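Local coordinates for protein with a SET domain within carboxy region (Cryptosporidium parvum, PDB 4LDG), which carries a SET domain of the SETD8 type and is probably a histone H4 lysine methyltransferase, at residues 121-124 with 125-128. Sequence-based numbering, arbitrary orientation.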
loop_
_atom_site.group_PDB
_atom_site.type_symbol
_atom_site.label_atom_id
_atom_site.label_comp_id
_atom_site.label_asym_id
_atom_site.label_seq_id
_atom_site.Cartn_x
_atom_site.Cartn_y
_atom_site.Cartn_z
ATOM N N GLU A 121 5.176 -0.754 19.127
ATOM C CA GLU A 121 3.861 -0.739 18.475
ATOM C C GLU A 121 3.327 0.674 18.360
ATOM O O GLU A 121 2.952 1.091 17.293
ATOM C CB GLU A 121 2.874 -1.649 19.213
ATOM C CG GLU A 121 3.183 -3.128 18.977
ATOM C CD GLU A 121 3.136 -3.514 17.490
ATOM O OE1 GLU A 121 2.337 -2.918 16.730
ATOM O OE2 GLU A 121 3.903 -4.401 17.054
ATOM N N LYS A 122 3.387 1.422 19.452
ATOM C CA LYS A 122 2.975 2.823 19.473
ATOM C C LYS A 122 3.585 3.609 18.319
ATOM O O LYS A 122 2.891 4.354 17.603
ATOM C CB LYS A 122 3.404 3.458 20.783
ATOM C CG LYS A 122 3.444 4.972 20.699
ATOM C CD LYS A 122 3.847 5.620 22.015
ATOM C CE LYS A 122 3.670 7.127 21.908
ATOM N NZ LYS A 122 4.655 7.847 22.726
ATOM N N TRP A 123 4.893 3.451 18.146
ATOM C CA TRP A 123 5.607 4.229 17.156
ATOM C C TRP A 123 5.461 3.696 15.735
ATOM O O TRP A 123 5.510 4.463 14.805
ATOM C CB TRP A 123 7.077 4.419 17.549
ATOM C CG TRP A 123 7.222 5.469 18.546
ATOM C CD1 TRP A 123 7.366 5.300 19.876
ATOM C CD2 TRP A 123 7.174 6.884 18.323
ATOM N NE1 TRP A 123 7.445 6.502 20.494
ATOM C CE2 TRP A 123 7.337 7.497 19.565
ATOM C CE3 TRP A 123 7.049 7.689 17.185
ATOM C CZ2 TRP A 123 7.357 8.888 19.723
ATOM C CZ3 TRP A 123 7.090 9.094 17.346
ATOM C CH2 TRP A 123 7.236 9.664 18.592
ATOM N N LYS A 124 5.239 2.408 15.546
ATOM C CA LYS A 124 4.860 1.956 14.204
ATOM C C LYS A 124 3.521 2.527 13.761
ATOM O O LYS A 124 3.364 2.930 12.592
ATOM C CB LYS A 124 4.775 0.440 14.138
ATOM C CG LYS A 124 6.102 -0.282 14.232
ATOM C CD LYS A 124 5.832 -1.761 14.476
ATOM C CE LYS A 124 7.058 -2.583 14.131
ATOM N NZ LYS A 124 6.947 -3.905 14.780
ATOM N N LYS A 125 2.553 2.534 14.683
ATOM C CA LYS A 125 1.261 3.136 14.410
ATOM C C LYS A 125 1.405 4.613 14.011
ATOM O O LYS A 125 0.768 5.072 13.071
ATOM C CB LYS A 125 0.345 3.029 15.630
ATOM C CG LYS A 125 -1.052 3.618 15.410
ATOM C CD LYS A 125 -1.902 3.676 16.674
ATOM C CE LYS A 125 -3.339 4.044 16.312
ATOM N NZ LYS A 125 -4.237 4.323 17.485
ATOM N N ILE A 126 2.244 5.353 14.715
ATOM C CA ILE A 126 2.459 6.749 14.377
ATOM C C ILE A 126 2.965 6.869 12.945
ATOM O O ILE A 126 2.440 7.649 12.156
ATOM C CB ILE A 126 3.388 7.429 15.410
ATOM C CG1 ILE A 126 2.582 7.656 16.705
ATOM C CG2 ILE A 126 3.978 8.730 14.875
ATOM C CD1 ILE A 126 3.412 7.757 17.960
ATOM N N ILE A 127 3.948 6.070 12.593
ATOM C CA ILE A 127 4.497 6.086 11.235
ATOM C C ILE A 127 3.479 5.655 10.162
ATOM O O ILE A 127 3.366 6.296 9.115
ATOM C CB ILE A 127 5.766 5.199 11.149
ATOM C CG1 ILE A 127 6.842 5.726 12.117
ATOM C CG2 ILE A 127 6.316 5.143 9.719
ATOM C CD1 ILE A 127 7.329 7.130 11.791
ATOM N N TYR A 128 2.730 4.597 10.416
ATOM C CA TYR A 128 1.725 4.135 9.469
ATOM C C TYR A 128 0.650 5.182 9.202
ATOM O O TYR A 128 0.324 5.499 8.055
ATOM C CB TYR A 128 1.085 2.838 10.011
ATOM C CG TYR A 128 2.034 1.643 10.049
ATOM C CD1 TYR A 128 3.086 1.523 9.162
ATOM C CD2 TYR A 128 1.849 0.628 10.963
ATOM C CE1 TYR A 128 3.910 0.435 9.185
ATOM C CE2 TYR A 128 2.693 -0.465 11.009
ATOM C CZ TYR A 128 3.713 -0.568 10.096
ATOM O OH TYR A 128 4.574 -1.671 10.139
#
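One face of the Trp123 indole is covered by the delta methyl of Ile126: CD1 stands 3.9 Å from the centroid of the six-membered ring and only 16° off its normal, which qualifies as a CH-pi contact. Ile126 CD1 is displaced toward the rim, 3.7 Å from Trp123 CE3. The Tyr128 ring has the carbonyl oxygen of Lys124 over one face, 3.1 Å from Tyr128 CG, while Lys124 CB lies 3.9 Å from Tyr128 CE2. With chi2 at 156°, Ile126 CD1 lies roughly anti to CA and extends toward the preceding turn, against the indole and alongside the aliphatic chain of Lys122, 3.9 Å from Lys122 CG. The second branch of Ile126, CG2, also borders the benzo ring of Trp123.

Four successive i to i+4 bonds fix the helical backbone from which these side chains project. Lys125 N gives a nearly linear one to Glu121 O (N-H...O 173°), and Tyr128 N the shortest, 2.8 Å to Lys124 O, so that this oxygen accepts an amide hydrogen while facing the tyrosine ring. The extended Lys124 chain brings NZ to 3.8 Å from Glu121 OE2, a long salt bridge, with Asp161 OD2 as a further weak ionic partner.

Beyond the turn, Trp123, Ile126 and Ile127 meet helix 98-104. Tyr128 meets Leu235 of strand 230-237 and Phe244, its hydroxyl hydrogen-bonded to Asp161 O. Spacings of three and four residues identify the first two turns of alpha-helix 121-134, with exposed Glu121, Lys122 and Lys125 and buried Ile126, Ile127 and Tyr128.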